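LPS-assembly lipoprotein LptE (PDB 5TSE) probably works with LptD to assemble lipopolysaccharide at the outer membrane surface, binding lipopolysaccharide and supporting proper assembly of LptD. Local coordinates at residues Q30-Y34 against I122-Q127; A96-Y100 against L117-V121. All coordinates share one frame; numbering follows the deposited sequence.

Contact 1 (Q30-Y34 against I122-Q127)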
ATOM      1  N   GLN A  30      -7.028  -5.640  -2.528  1.00 53.25           N
ATOM      2  CA  GLN A  30      -6.102  -6.297  -1.616  1.00 54.66           C
ATOM      3  C   GLN A  30      -6.159  -5.721  -0.198  1.00 53.08           C
ATOM      4  O   GLN A  30      -6.049  -6.475   0.771  1.00 52.55           O
ATOM      5  CB  GLN A  30      -4.673  -6.269  -2.180  1.00 53.69           C
ATOM      6  CG  GLN A  30      -4.566  -6.933  -3.550  1.00 55.48           C
ATOM      7  CD  GLN A  30      -4.950  -8.409  -3.522  1.00 59.01           C
ATOM      8  OE1 GLN A  30      -4.149  -9.268  -3.147  1.00 58.62           O
ATOM      9  NE2 GLN A  30      -6.161  -8.710  -3.964  1.00 63.32           N
ATOM     10  N   LEU A  31      -6.346  -4.411  -0.058  1.00 51.30           N
ATOM     11  CA  LEU A  31      -6.444  -3.830   1.288  1.00 51.93           C
ATOM     12  C   LEU A  31      -7.623  -4.380   2.028  1.00 55.13           C
ATOM     13  O   LEU A  31      -7.530  -4.641   3.224  1.00 58.15           O
ATOM     14  CB  LEU A  31      -6.584  -2.315   1.264  1.00 51.43           C
ATOM     15  CG  LEU A  31      -5.344  -1.519   0.946  1.00 49.58           C
ATOM     16  CD1 LEU A  31      -5.697  -0.042   0.788  1.00 51.38           C
ATOM     17  CD2 LEU A  31      -4.297  -1.741   2.027  1.00 49.92           C
ATOM     18  N   LYS A  32      -8.732  -4.551   1.316  1.00 58.10           N
ATOM     19  CA  LYS A  32      -9.958  -5.059   1.917  1.00 62.48           C
ATOM     20  C   LYS A  32      -9.810  -6.480   2.449  1.00 66.64           C
ATOM     21  O   LYS A  32     -10.169  -6.735   3.602  1.00 71.63           O
ATOM     22  CB  LYS A  32     -11.136  -4.953   0.937  1.00 63.56           C
ATOM     23  CG  LYS A  32     -11.623  -3.526   0.735  1.00 65.11           C
ATOM     24  CD  LYS A  32     -12.771  -3.448  -0.261  1.00 67.75           C
ATOM     25  CE  LYS A  32     -13.285  -2.022  -0.384  1.00 69.43           C
ATOM     26  NZ  LYS A  32     -14.351  -1.889  -1.410  1.00 72.80           N
ATOM     27  N   VAL A  33      -9.272  -7.394   1.636  1.00 67.60           N
ATOM     28  CA  VAL A  33      -9.109  -8.791   2.090  1.00 71.39           C
ATOM     29  C   VAL A  33      -8.240  -8.860   3.349  1.00 68.34           C
ATOM     30  O   VAL A  33      -8.627  -9.485   4.336  1.00 72.91           O
ATOM     31  CB  VAL A  33      -8.575  -9.756   0.989  1.00 75.38           C
ATOM     32  CG1 VAL A  33      -9.500  -9.744  -0.224  1.00 79.23           C
ATOM     33  CG2 VAL A  33      -7.156  -9.421   0.552  1.00 73.74           C
ATOM     34  N   TYR A  34      -7.106  -8.161   3.332  1.00 65.48           N
ATOM     35  CA  TYR A  34      -6.173  -8.163   4.463  1.00 64.28           C
ATOM     36  C   TYR A  34      -6.686  -7.402   5.695  1.00 65.39           C
ATOM     37  O   TYR A  34      -6.501  -7.869   6.821  1.00 70.66           O
ATOM     38  CB  TYR A  34      -4.768  -7.679   4.034  1.00 58.73           C
ATOM     39  CG  TYR A  34      -4.162  -8.536   2.943  1.00 56.90           C
ATOM     40  CD1 TYR A  34      -4.048  -9.916   3.106  1.00 60.22           C
ATOM     41  CD2 TYR A  34      -3.650  -7.979   1.779  1.00 55.48           C
ATOM     42  CE1 TYR A  34      -3.488 -10.720   2.129  1.00 57.23           C
ATOM     43  CE2 TYR A  34      -3.086  -8.778   0.791  1.00 56.64           C
ATOM     44  CZ  TYR A  34      -3.007 -10.153   0.975  1.00 57.63           C
ATOM     45  OH  TYR A  34      -2.441 -10.977   0.018  1.00 58.23           O
ATOM     46  N   ILE A 122       2.100  -4.918  -5.276  1.00 47.28           N
ATOM     47  CA  ILE A 122       0.843  -4.377  -4.740  1.00 49.85           C
ATOM     48  C   ILE A 122       0.424  -5.176  -3.512  1.00 49.11           C
ATOM     49  O   ILE A 122       0.153  -4.610  -2.458  1.00 51.67           O
ATOM     50  CB  ILE A 122      -0.280  -4.409  -5.797  1.00 51.65           C
ATOM     51  CG1 ILE A 122       0.038  -3.402  -6.893  1.00 52.37           C
ATOM     52  CG2 ILE A 122      -1.635  -4.086  -5.160  1.00 53.02           C
ATOM     53  CD1 ILE A 122      -0.911  -3.422  -8.075  1.00 56.90           C
ATOM     54  N   ASP A 123       0.412  -6.493  -3.656  1.00 49.69           N
ATOM     55  CA  ASP A 123       0.050  -7.401  -2.566  1.00 51.91           C
ATOM     56  C   ASP A 123       0.939  -7.156  -1.339  1.00 51.50           C
ATOM     57  O   ASP A 123       0.441  -6.952  -0.241  1.00 54.11           O
ATOM     58  CB  ASP A 123       0.200  -8.843  -3.028  1.00 56.34           C
ATOM     59  CG  ASP A 123      -0.373  -9.814  -2.052  1.00 62.58           C
ATOM     60  OD1 ASP A 123      -1.607  -9.763  -1.848  1.00 65.28           O
ATOM     61  OD2 ASP A 123       0.390 -10.643  -1.514  1.00 61.79           O
ATOM     62  N   ASP A 124       2.255  -7.157  -1.556  1.00 53.02           N
ATOM     63  CA  ASP A 124       3.261  -6.910  -0.511  1.00 52.46           C
ATOM     64  C   ASP A 124       2.920  -5.612   0.206  1.00 50.66           C
ATOM     65  O   ASP A 124       2.795  -5.584   1.433  1.00 54.79           O
ATOM     66  CB  ASP A 124       4.668  -6.854  -1.177  1.00 57.52           C
ATOM     67  CG  ASP A 124       5.837  -6.522  -0.189  1.00 61.52           C
ATOM     68  OD1 ASP A 124       5.619  -5.892   0.862  1.00 67.95           O
ATOM     69  OD2 ASP A 124       7.000  -6.869  -0.505  1.00 61.96           O
ATOM     70  N   LEU A 125       2.717  -4.548  -0.562  1.00 48.86           N
ATOM     71  CA  LEU A 125       2.401  -3.254   0.023  1.00 50.22           C
ATOM     72  C   LEU A 125       1.068  -3.266   0.785  1.00 50.45           C
ATOM     73  O   LEU A 125       0.981  -2.678   1.846  1.00 50.46           O
ATOM     74  CB  LEU A 125       2.426  -2.146  -1.031  1.00 50.74           C
ATOM     75  CG  LEU A 125       2.258  -0.720  -0.496  1.00 51.20           C
ATOM     76  CD1 LEU A 125       3.255  -0.438   0.628  1.00 56.88           C
ATOM     77  CD2 LEU A 125       2.419   0.295  -1.605  1.00 50.07           C
ATOM     78  N   ALA A 126       0.050  -3.951   0.266  1.00 50.20           N
ATOM     79  CA  ALA A 126      -1.242  -4.037   0.971  1.00 51.44           C
ATOM     80  C   ALA A 126      -1.049  -4.632   2.376  1.00 55.28           C
ATOM     81  O   ALA A 126      -1.645  -4.158   3.363  1.00 54.38           O
ATOM     82  CB  ALA A 126      -2.246  -4.870   0.170  1.00 52.09           C
ATOM     83  N   GLN A 127      -0.192  -5.655   2.459  1.00 56.74           N
ATOM     84  CA  GLN A 127       0.110  -6.327   3.726  1.00 57.32           C
ATOM     85  C   GLN A 127       0.879  -5.401   4.680  1.00 56.72           C
ATOM     86  O   GLN A 127       0.582  -5.389   5.868  1.00 63.10           O
ATOM     87  CB  GLN A 127       0.860  -7.658   3.481  1.00 58.51           C
ATOM     88  CG  GLN A 127       0.061  -8.643   2.632  1.00 58.71           C
ATOM     89  CD  GLN A 127       0.708 -10.019   2.492  1.00 62.92           C
ATOM     90  OE1 GLN A 127       1.213 -10.584   3.456  1.00 67.62           O
ATOM     91  NE2 GLN A 127       0.650 -10.581   1.288  1.00 61.65           N
TER

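Contact 2 (A96-Y100 against L117-V121)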
ATOM      1  N   ALA A  96       7.268  -0.944  -1.749  1.00 50.09           N
ATOM      2  CA  ALA A  96       7.534  -2.352  -2.040  1.00 52.81           C
ATOM      3  C   ALA A  96       8.169  -2.371  -3.404  1.00 51.78           C
ATOM      4  O   ALA A  96       7.893  -1.498  -4.222  1.00 53.28           O
ATOM      5  CB  ALA A  96       6.254  -3.165  -2.032  1.00 53.06           C
ATOM      6  N   ALA A  97       9.009  -3.367  -3.661  1.00 52.90           N
ATOM      7  CA  ALA A  97       9.692  -3.439  -4.927  1.00 49.40           C
ATOM      8  C   ALA A  97      10.225  -4.812  -5.268  1.00 50.45           C
ATOM      9  O   ALA A  97      10.603  -5.573  -4.392  1.00 54.11           O
ATOM     10  CB  ALA A  97      10.854  -2.457  -4.903  1.00 51.61           C
ATOM     11  N   ARG A  98      10.262  -5.101  -6.562  1.00 48.32           N
ATOM     12  CA  ARG A  98      10.845  -6.322  -7.084  1.00 50.22           C
ATOM     13  C   ARG A  98      11.558  -5.929  -8.366  1.00 51.85           C
ATOM     14  O   ARG A  98      11.118  -5.003  -9.060  1.00 54.38           O
ATOM     15  CB  ARG A  98       9.781  -7.372  -7.405  1.00 50.39           C
ATOM     16  CG  ARG A  98       9.011  -7.918  -6.224  1.00 49.26           C
ATOM     17  CD  ARG A  98       9.905  -8.639  -5.232  1.00 50.27           C
ATOM     18  NE  ARG A  98       9.101  -9.318  -4.213  1.00 51.51           N
ATOM     19  CZ  ARG A  98       8.567  -8.745  -3.136  1.00 53.19           C
ATOM     20  NH1 ARG A  98       8.699  -7.440  -2.899  1.00 54.16           N
ATOM     21  NH2 ARG A  98       7.858  -9.486  -2.288  1.00 55.62           N
ATOM     22  N   SER A  99      12.665  -6.596  -8.673  1.00 54.44           N
ATOM     23  CA  SER A  99      13.398  -6.326  -9.912  1.00 56.45           C
ATOM     24  C   SER A  99      13.953  -7.586 -10.528  1.00 57.29           C
ATOM     25  O   SER A  99      14.229  -8.548  -9.832  1.00 58.58           O
ATOM     26  CB  SER A  99      14.552  -5.352  -9.670  1.00 59.83           C
ATOM     27  OG  SER A  99      15.470  -5.864  -8.733  1.00 58.13           O
ATOM     28  N   TYR A 100      14.136  -7.555 -11.845  1.00 57.77           N
ATOM     29  CA  TYR A 100      14.706  -8.672 -12.585  1.00 56.43           C
ATOM     30  C   TYR A 100      15.831  -8.146 -13.498  1.00 59.19           C
ATOM     31  O   TYR A 100      15.935  -6.936 -13.752  1.00 57.11           O
ATOM     32  CB  TYR A 100      13.622  -9.391 -13.403  1.00 53.86           C
ATOM     33  CG  TYR A 100      13.008  -8.575 -14.525  1.00 53.52           C
ATOM     34  CD1 TYR A 100      12.000  -7.668 -14.280  1.00 52.08           C
ATOM     35  CD2 TYR A 100      13.427  -8.738 -15.840  1.00 58.80           C
ATOM     36  CE1 TYR A 100      11.430  -6.935 -15.304  1.00 54.19           C
ATOM     37  CE2 TYR A 100      12.865  -7.998 -16.875  1.00 59.51           C
ATOM     38  CZ  TYR A 100      11.861  -7.104 -16.596  1.00 56.94           C
ATOM     39  OH  TYR A 100      11.302  -6.361 -17.617  1.00 61.15           O
ATOM     40  N   LEU A 117       5.452  -9.528 -11.440  1.00 48.85           N
ATOM     41  CA  LEU A 117       6.139  -8.850 -10.355  1.00 46.56           C
ATOM     42  C   LEU A 117       5.284  -7.711  -9.810  1.00 46.98           C
ATOM     43  O   LEU A 117       5.325  -7.470  -8.615  1.00 46.65           O
ATOM     44  CB  LEU A 117       7.544  -8.393 -10.761  1.00 47.41           C
ATOM     45  CG  LEU A 117       8.551  -9.532 -11.071  1.00 49.58           C
ATOM     46  CD1 LEU A 117       9.832  -9.028 -11.724  1.00 52.47           C
ATOM     47  CD2 LEU A 117       8.905 -10.351  -9.851  1.00 49.17           C
ATOM     48  N   GLN A 118       4.474  -7.060 -10.651  1.00 48.20           N
ATOM     49  CA  GLN A 118       3.621  -5.939 -10.176  1.00 51.26           C
ATOM     50  C   GLN A 118       2.539  -6.382  -9.213  1.00 52.25           C
ATOM     51  O   GLN A 118       2.284  -5.694  -8.217  1.00 47.73           O
ATOM     52  CB  GLN A 118       2.990  -5.143 -11.326  1.00 57.13           C
ATOM     53  CG  GLN A 118       3.966  -4.240 -12.070  1.00 65.25           C
ATOM     54  CD  GLN A 118       3.294  -3.326 -13.098  1.00 73.88           C
ATOM     55  OE1 GLN A 118       2.104  -3.470 -13.413  1.00 80.43           O
ATOM     56  NE2 GLN A 118       4.062  -2.377 -13.624  1.00 75.27           N
ATOM     57  N   ARG A 119       1.892  -7.512  -9.513  1.00 56.32           N
ATOM     58  CA  ARG A 119       0.866  -8.078  -8.601  1.00 57.83           C
ATOM     59  C   ARG A 119       1.474  -8.424  -7.239  1.00 52.71           C
ATOM     60  O   ARG A 119       0.838  -8.226  -6.197  1.00 49.66           O
ATOM     61  CB  ARG A 119       0.158  -9.296  -9.217  1.00 65.43           C
ATOM     62  CG  ARG A 119      -0.903  -8.925 -10.253  1.00 72.00           C
ATOM     63  CD  ARG A 119      -1.628 -10.131 -10.845  1.00 79.66           C
ATOM     64  NE  ARG A 119      -0.886 -10.824 -11.915  1.00 86.65           N
ATOM     65  CZ  ARG A 119      -0.023 -11.840 -11.763  1.00 85.14           C
ATOM     66  NH1 ARG A 119       0.561 -12.360 -12.842  1.00 79.35           N
ATOM     67  NH2 ARG A 119       0.276 -12.340 -10.562  1.00 86.08           N
ATOM     68  N   ILE A 120       2.717  -8.902  -7.242  1.00 49.82           N
ATOM     69  CA  ILE A 120       3.405  -9.235  -5.992  1.00 50.39           C
ATOM     70  C   ILE A 120       3.724  -7.960  -5.183  1.00 47.87           C
ATOM     71  O   ILE A 120       3.573  -7.944  -3.965  1.00 53.43           O
ATOM     72  CB  ILE A 120       4.665 -10.081  -6.256  1.00 53.12           C
ATOM     73  CG1 ILE A 120       4.257 -11.399  -6.934  1.00 54.85           C
ATOM     74  CG2 ILE A 120       5.406 -10.382  -4.948  1.00 56.24           C
ATOM     75  CD1 ILE A 120       5.398 -12.303  -7.326  1.00 55.96           C
ATOM     76  N   VAL A 121       4.091  -6.883  -5.873  1.00 46.40           N
ATOM     77  CA  VAL A 121       4.428  -5.598  -5.231  1.00 47.03           C
ATOM     78  C   VAL A 121       3.207  -4.983  -4.547  1.00 46.24           C
ATOM     79  O   VAL A 121       3.284  -4.559  -3.396  1.00 42.90           O
ATOM     80  CB  VAL A 121       5.049  -4.591  -6.246  1.00 47.63           C
ATOM     81  CG1 VAL A 121       5.044  -3.161  -5.709  1.00 46.04           C
ATOM     82  CG2 VAL A 121       6.463  -5.022  -6.649  1.00 46.73           C
TER

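Contact 1 (Q30-Y34 against I122-Q127)
Tyr34 and Asp123 make a polar link between helices 25-37 and 110-134. Tyr34 OH donates a hydrogen bond to Asp123 OD1, modelled very short at 2.4 Å, and OD1 lies in the plane of the ring at its edge, while the carboxylate plane is turned 58° from that of the ring. With its CG anti to the backbone N (chi1 -170°), Asp123 swings its carboxylate across toward helix 25-37. The other oxygen, Asp123 OD2, takes a weak bond from Gln127 NE2 (2.8 Å), one turn further along the same helix. Each oxygen thus has a partner, but with one bond implausibly short and the other weak, the strength of the hold is doubtful.

One face of the Tyr34 ring is met by the aliphatic part of Gln127. Gln127 CG sits 3.8 Å from the centroid of the Tyr34 ring, a CH-pi contact, and Val33 CG2 covers the opposite face from within the ring's own helix.

Apolar packing centres on Ala126, whose CB faces helix 25-37 and meets Gln30 CB at 3.7 Å and Tyr34 CD2 at 3.8 Å. Leu31 CD2 comes to 4.2 Å from Ala126 CB. The axes of the two short segments come within 9.0 Å and cross at -45°.

Leu27 and Ile129 extend the helix-helix interface around Ala126 and Leu31. On the side facing the sheet, Ile122 and Leu125 touch Leu74 of strand 68-81, and Leu125 also reaches Leu94 and Ala96 of strand 92-101.

Contact 2 (A96-Y100 against L117-V121)
Ala96 directs its methyl at the helix, where Ala96 CB packs 3.9 Å from Val121 CG1. The Ala97 side chain points the other way, but Ala97 CA still lies 4.0 Å from Val121 CG2, a methyl that also lies by Arg98.

Of residues 96-100, Arg98 has the most surface buried against the helical segment. Arg98 CB lies 4.0 Å from Leu117 CD2, and Arg98 CG lies 3.9 Å from Val121 CG2. A bend at chi2 (-62°) then turns the chain back along the strand, and Ile120 CG2 sits over one face of the guanidinium, 3.7 Å from Arg98 NH2. The charged end is held by Arg98 NH1, which bonds to Ala97 O at 3.1 Å, nearly straight (164°), from above the carbonyl plane, and which also forms a salt bridge with Asp124. Both the aliphatic chain and one guanidinium face therefore lie against the helix, while NH1 has its polar partners in Ala97 O and Asp124.

Tyr100 CD1 meets Leu117 CD1 at 3.6 Å, in an oblique approach to the ring. The hydroxyl is hydrogen-bonded to Glu114, one turn earlier in the helix.

Segment 117-121 runs at 159° to segment 96-100, nearly antiparallel, across one face of the sheet. Backbone hydrogen bonds join Ala96, Arg98 and Tyr100 to strand 68-81, whose Leu72 and Leu74 also receive Leu117 and Val121.

In the fold
Both contacts draw on helix 110-134, using consecutive segments: 117-121 lies on strand 92-101 in contact 2, and 122-127 meets helix 25-37 in contact 1. Their centres are about 13 Å apart, and along the chain contact 2 is nested inside the loop that contact 1 closes. A salt bridge joins them directly, from Asp124 OD2 to Arg98 NH1 at 3.0 Å, and Ala96 CB packs against Asp124 CG at 3.9 Å. Helix 110-134 thus touches helix 25-37 through segment 122-127 and the sheet through both segments. The two contacts describe how this LptE-family fold packs and do not locate a lipopolysaccharide site.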